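Local coordinates for spore germination protein GerM (Bacillus subtilis subsp. subtilis str. 168, PDB 6GZB) that is of unknown biochemical function but affects both sporulation and germination, at residues M53-V65 with K138-F150. Residues are numbered along the deposited sequence; the frame is centred on the assembly and turned at random.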
loop_
_atom_site.group_PDB
_atom_site.type_symbol
_atom_site.label_atom_id
_atom_site.label_comp_id
_atom_site.label_asym_id
_atom_site.label_seq_id
_atom_site.Cartn_x
_atom_site.Cartn_y
_atom_site.Cartn_z
ATOM N N MET A 53 -16.588 4.728 2.787
ATOM C CA MET A 53 -15.168 5.034 2.900
ATOM C C MET A 53 -14.374 4.156 1.933
ATOM O O MET A 53 -14.506 2.943 1.944
ATOM C CB MET A 53 -14.690 4.797 4.336
ATOM C CG MET A 53 -15.319 5.724 5.374
ATOM S SD MET A 53 -15.289 7.461 4.888
ATOM C CE MET A 53 -13.561 7.859 5.123
ATOM N N ARG A 54 -13.564 4.776 1.087
ATOM C CA ARG A 54 -12.893 4.062 0.007
ATOM C C ARG A 54 -11.417 4.464 -0.074
ATOM O O ARG A 54 -11.077 5.630 0.087
ATOM C CB ARG A 54 -13.592 4.362 -1.323
ATOM C CG ARG A 54 -13.296 3.358 -2.413
ATOM C CD ARG A 54 -13.985 2.040 -2.110
ATOM N NE ARG A 54 -15.426 2.142 -2.309
ATOM C CZ ARG A 54 -16.307 1.242 -1.888
ATOM N NH1 ARG A 54 -15.905 0.185 -1.196
ATOM N NH2 ARG A 54 -17.593 1.400 -2.161
ATOM N N GLU A 55 -10.548 3.502 -0.362
ATOM C CA GLU A 55 -9.137 3.803 -0.595
ATOM C C GLU A 55 -8.967 4.479 -1.953
ATOM O O GLU A 55 -9.402 3.956 -2.980
ATOM C CB GLU A 55 -8.284 2.532 -0.524
ATOM C CG GLU A 55 -8.079 1.963 0.874
ATOM C CD GLU A 55 -7.225 0.688 0.880
ATOM O OE1 GLU A 55 -6.649 0.313 -0.175
ATOM O OE2 GLU A 55 -7.094 0.078 1.957
ATOM N N LEU A 56 -8.373 5.666 -1.947
ATOM C CA LEU A 56 -7.884 6.281 -3.175
ATOM C C LEU A 56 -6.370 6.396 -3.100
ATOM O O LEU A 56 -5.830 6.966 -2.153
ATOM C CB LEU A 56 -8.501 7.662 -3.378
ATOM C CG LEU A 56 -10.025 7.738 -3.387
ATOM C CD1 LEU A 56 -10.457 9.191 -3.549
ATOM C CD2 LEU A 56 -10.610 6.877 -4.495
ATOM N N TYR A 57 -5.687 5.866 -4.109
ATOM C CA TYR A 57 -4.235 5.906 -4.129
ATOM C C TYR A 57 -3.760 7.180 -4.816
ATOM O O TYR A 57 -3.643 7.262 -6.045
ATOM C CB TYR A 57 -3.657 4.626 -4.755
ATOM C CG TYR A 57 -3.675 3.469 -3.770
ATOM C CD1 TYR A 57 -4.861 2.809 -3.479
ATOM C CD2 TYR A 57 -2.578 3.204 -2.967
ATOM C CE1 TYR A 57 -4.917 1.829 -2.500
ATOM C CE2 TYR A 57 -2.629 2.229 -1.987
ATOM C CZ TYR A 57 -3.806 1.557 -1.744
ATOM O OH TYR A 57 -3.854 0.592 -0.750
ATOM N N LEU A 58 -3.568 8.204 -3.994
ATOM C CA LEU A 58 -3.187 9.522 -4.472
ATOM C C LEU A 58 -1.674 9.673 -4.418
ATOM O O LEU A 58 -0.963 8.768 -3.972
ATOM C CB LEU A 58 -3.861 10.598 -3.605
ATOM C CG LEU A 58 -5.382 10.490 -3.512
ATOM C CD1 LEU A 58 -5.929 11.502 -2.520
ATOM C CD2 LEU A 58 -6.032 10.668 -4.878
ATOM N N ILE A 59 -1.182 10.831 -4.856
ATOM C CA ILE A 59 0.242 11.114 -4.805
ATOM C C ILE A 59 0.530 12.177 -3.751
ATOM O O ILE A 59 -0.028 13.262 -3.794
ATOM C CB ILE A 59 0.751 11.570 -6.180
ATOM C CG1 ILE A 59 0.468 10.480 -7.228
ATOM C CG2 ILE A 59 2.244 11.866 -6.117
ATOM C CD1 ILE A 59 0.581 10.946 -8.658
ATOM N N ASP A 60 1.395 11.861 -2.799
ATOM C CA ASP A 60 1.720 12.809 -1.738
ATOM C C ASP A 60 2.803 13.801 -2.178
ATOM O O ASP A 60 3.263 13.771 -3.324
ATOM C CB ASP A 60 2.072 12.081 -0.425
ATOM C CG ASP A 60 3.547 11.751 -0.281
ATOM O OD1 ASP A 60 4.320 11.825 -1.271
ATOM O OD2 ASP A 60 3.910 11.335 0.848
ATOM N N LYS A 61 3.135 14.741 -1.304
ATOM C CA LYS A 61 3.911 15.902 -1.727
ATOM C C LYS A 61 5.343 15.532 -2.055
ATOM O O LYS A 61 6.048 16.298 -2.706
ATOM C CB LYS A 61 3.881 17.012 -0.679
ATOM C CG LYS A 61 4.451 16.630 0.669
ATOM C CD LYS A 61 4.583 17.864 1.556
ATOM C CE LYS A 61 3.953 17.662 2.922
ATOM N NZ LYS A 61 4.627 16.588 3.697
ATOM N N ASN A 62 5.765 14.341 -1.644
ATOM C CA ASN A 62 7.125 13.874 -1.934
ATOM C C ASN A 62 7.158 12.865 -3.092
ATOM O O ASN A 62 8.214 12.336 -3.440
ATOM C CB ASN A 62 7.745 13.268 -0.676
ATOM C CG ASN A 62 8.034 14.320 0.390
ATOM O OD1 ASN A 62 7.824 14.091 1.583
ATOM N ND2 ASN A 62 8.512 15.482 -0.040
ATOM N N GLY A 63 6.011 12.641 -3.720
ATOM C CA GLY A 63 5.954 11.795 -4.911
ATOM C C GLY A 63 5.484 10.361 -4.676
ATOM O O GLY A 63 5.371 9.584 -5.623
ATOM N N TYR A 64 5.172 10.012 -3.432
ATOM C CA TYR A 64 4.754 8.638 -3.122
ATOM C C TYR A 64 3.298 8.407 -3.498
ATOM O O TYR A 64 2.434 9.251 -3.249
ATOM C CB TYR A 64 4.951 8.314 -1.644
ATOM C CG TYR A 64 6.391 8.220 -1.230
ATOM C CD1 TYR A 64 7.113 7.036 -1.387
ATOM C CD2 TYR A 64 7.034 9.310 -0.659
ATOM C CE1 TYR A 64 8.438 6.952 -0.986
ATOM C CE2 TYR A 64 8.365 9.249 -0.301
ATOM C CZ TYR A 64 9.063 8.068 -0.451
ATOM O OH TYR A 64 10.392 8.028 -0.081
ATOM N N VAL A 65 3.029 7.242 -4.080
ATOM C CA VAL A 65 1.666 6.760 -4.228
ATOM C C VAL A 65 1.219 6.175 -2.898
ATOM O O VAL A 65 1.879 5.297 -2.349
ATOM C CB VAL A 65 1.567 5.696 -5.341
ATOM C CG1 VAL A 65 0.134 5.219 -5.509
ATOM C CG2 VAL A 65 2.106 6.263 -6.640
ATOM N N LYS A 138 3.598 5.997 -11.412
ATOM C CA LYS A 138 2.650 6.346 -10.359
ATOM C C LYS A 138 1.228 6.053 -10.792
ATOM O O LYS A 138 0.441 5.492 -10.032
ATOM C CB LYS A 138 2.771 7.832 -10.000
ATOM C CG LYS A 138 4.134 8.240 -9.472
ATOM C CD LYS A 138 4.164 9.721 -9.113
ATOM C CE LYS A 138 5.581 10.267 -9.146
ATOM N NZ LYS A 138 6.496 9.550 -8.223
ATOM N N ILE A 139 0.897 6.453 -12.018
ATOM C CA ILE A 139 -0.444 6.255 -12.544
ATOM C C ILE A 139 -0.812 4.768 -12.617
ATOM O O ILE A 139 -1.897 4.370 -12.194
ATOM C CB ILE A 139 -0.585 6.926 -13.922
ATOM C CG1 ILE A 139 -0.650 8.442 -13.743
ATOM C CG2 ILE A 139 -1.818 6.426 -14.660
ATOM C CD1 ILE A 139 -0.285 9.215 -14.990
ATOM N N VAL A 140 0.094 3.945 -13.124
ATOM C CA VAL A 140 -0.161 2.502 -13.215
ATOM C C VAL A 140 -0.394 1.900 -11.829
ATOM O O VAL A 140 -1.315 1.116 -11.626
ATOM C CB VAL A 140 1.011 1.750 -13.880
ATOM C CG1 VAL A 140 0.713 0.255 -13.943
ATOM C CG2 VAL A 140 1.268 2.287 -15.279
ATOM N N GLN A 141 0.447 2.275 -10.875
ATOM C CA GLN A 141 0.348 1.745 -9.521
ATOM C C GLN A 141 -0.915 2.226 -8.820
ATOM O O GLN A 141 -1.577 1.443 -8.132
ATOM C CB GLN A 141 1.582 2.128 -8.710
ATOM C CG GLN A 141 2.841 1.407 -9.155
ATOM C CD GLN A 141 4.112 2.049 -8.651
ATOM O OE1 GLN A 141 4.075 3.034 -7.905
ATOM N NE2 GLN A 141 5.254 1.487 -9.049
ATOM N N SER A 142 -1.252 3.503 -9.011
ATOM C CA SER A 142 -2.463 4.077 -8.428
ATOM C C SER A 142 -3.722 3.341 -8.884
ATOM O O SER A 142 -4.551 2.921 -8.078
ATOM C CB SER A 142 -2.578 5.556 -8.797
ATOM O OG SER A 142 -3.821 6.094 -8.373
ATOM N N VAL A 143 -3.865 3.192 -10.190
ATOM C CA VAL A 143 -5.004 2.499 -10.756
ATOM C C VAL A 143 -5.050 1.052 -10.265
ATOM O O VAL A 143 -6.091 0.563 -9.839
ATOM C CB VAL A 143 -4.953 2.530 -12.298
ATOM C CG1 VAL A 143 -5.984 1.592 -12.886
ATOM C CG2 VAL A 143 -5.173 3.945 -12.802
ATOM N N THR A 144 -3.897 0.400 -10.260
ATOM C CA THR A 144 -3.820 -0.996 -9.868
ATOM C C THR A 144 -4.228 -1.182 -8.413
ATOM O O THR A 144 -5.004 -2.075 -8.086
ATOM C CB THR A 144 -2.408 -1.572 -10.088
ATOM O OG1 THR A 144 -2.071 -1.487 -11.480
ATOM C CG2 THR A 144 -2.359 -3.031 -9.660
ATOM N N TRP A 145 -3.692 -0.344 -7.534
ATOM C CA TRP A 145 -3.930 -0.520 -6.112
ATOM C C TRP A 145 -5.329 -0.054 -5.736
ATOM O O TRP A 145 -5.972 -0.643 -4.858
ATOM C CB TRP A 145 -2.872 0.201 -5.277
ATOM C CG TRP A 145 -1.593 -0.560 -5.174
ATOM C CD1 TRP A 145 -0.750 -0.873 -6.196
ATOM C CD2 TRP A 145 -1.023 -1.129 -3.997
ATOM N NE1 TRP A 145 0.288 -1.630 -5.737
ATOM C CE2 TRP A 145 0.161 -1.791 -4.386
ATOM C CE3 TRP A 145 -1.390 -1.142 -2.649
ATOM C CZ2 TRP A 145 0.971 -2.481 -3.481
ATOM C CZ3 TRP A 145 -0.579 -1.828 -1.743
ATOM C CH2 TRP A 145 0.578 -2.494 -2.165
ATOM N N THR A 146 -5.835 0.947 -6.448
ATOM C CA THR A 146 -7.203 1.402 -6.214
ATOM C C THR A 146 -8.241 0.333 -6.607
ATOM O O THR A 146 -9.171 0.043 -5.843
ATOM C CB THR A 146 -7.498 2.729 -6.929
ATOM O OG1 THR A 146 -6.602 3.740 -6.453
ATOM C CG2 THR A 146 -8.928 3.172 -6.660
ATOM N N LEU A 147 -8.041 -0.301 -7.758
ATOM C CA LEU A 147 -8.963 -1.332 -8.227
ATOM C C LEU A 147 -8.905 -2.581 -7.356
ATOM O O LEU A 147 -9.932 -3.185 -7.062
ATOM C CB LEU A 147 -8.674 -1.704 -9.685
ATOM C CG LEU A 147 -9.161 -0.686 -10.714
ATOM C CD1 LEU A 147 -8.753 -1.096 -12.124
ATOM C CD2 LEU A 147 -10.666 -0.533 -10.611
ATOM N N THR A 148 -7.709 -2.958 -6.923
ATOM C CA THR A 148 -7.528 -4.224 -6.220
ATOM C C THR A 148 -7.883 -4.156 -4.750
ATOM O O THR A 148 -7.757 -5.152 -4.033
ATOM C CB THR A 148 -6.090 -4.772 -6.371
ATOM O OG1 THR A 148 -5.135 -3.759 -6.049
ATOM C CG2 THR A 148 -5.861 -5.244 -7.806
ATOM N N GLN A 149 -8.377 -3.012 -4.291
ATOM C CA GLN A 149 -8.915 -2.954 -2.931
ATOM C C GLN A 149 -10.205 -3.775 -2.816
ATOM O O GLN A 149 -10.596 -4.169 -1.732
ATOM C CB GLN A 149 -9.170 -1.509 -2.490
ATOM C CG GLN A 149 -10.451 -0.900 -3.033
ATOM C CD GLN A 149 -10.554 0.573 -2.700
ATOM O OE1 GLN A 149 -10.922 0.930 -1.587
ATOM N NE2 GLN A 149 -10.190 1.435 -3.649
ATOM N N PHE A 150 -10.887 -3.975 -3.936
ATOM C CA PHE A 150 -12.141 -4.713 -3.953
ATOM C C PHE A 150 -11.894 -6.215 -4.031
ATOM O O PHE A 150 -10.977 -6.682 -4.722
ATOM C CB PHE A 150 -12.980 -4.279 -5.146
ATOM C CG PHE A 150 -13.318 -2.826 -5.145
ATOM C CD1 PHE A 150 -14.341 -2.345 -4.350
ATOM C CD2 PHE A 150 -12.624 -1.937 -5.950
ATOM C CE1 PHE A 150 -14.666 -0.999 -4.354
ATOM C CE2 PHE A 150 -12.931 -0.587 -5.948
ATOM C CZ PHE A 150 -13.942 -0.113 -5.132
#
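Trp145 CB sits over the face of the Tyr57 ring, on the side of helix 138-147 that packs nearly antiparallel to strand 53-60. With CG anti to the carbonyl carbon (chi1 -79°), the ring of Tyr57 swings over Trp145 CB. Tyr57 CB sits 3.5 Å from Thr146 OG1, which also touches the ring edge at CD1. Trp145 CB stands 3.5 Å from the centroid of the Tyr57 ring, almost on the normal, a CH-pi contact. Farther out, CE1 passes Trp145 O, while CE2 and CZ meet Trp145 CE3. At the tip, Tyr57 OH abuts the indole edge in its plane and donates to Glu55 OE1 at 2.9 Å, from above the carboxylate. A leucine in place of Tyr57 would probably strip Trp145 CB of its aromatic cover and leave the Glu55 carboxylate without this donor.

The backbone is gripped too. Thr146 OG1, itself donating to Ser142 O, accepts from Tyr57 N at 3.3 Å; Ser142 OG gives a 2.6 Å bond to Tyr57 O. Beyond the helix, the Gln149 amide closes a two-bond ring on Glu55: OE1 takes Glu55 N at 2.9 Å, and NE2 reaches Glu55 O at 2.7 Å. At the far end Lys138 NZ donates to Gly63 O (2.8 Å).

Strand 65-73 pairs with Arg54, Leu56 and Leu58, and strand 100-101 with Ile59; at Glu55 and Tyr57, side chains of 138-150 instead meet backbone N and O, tying helix to sheet within the GerMN domain.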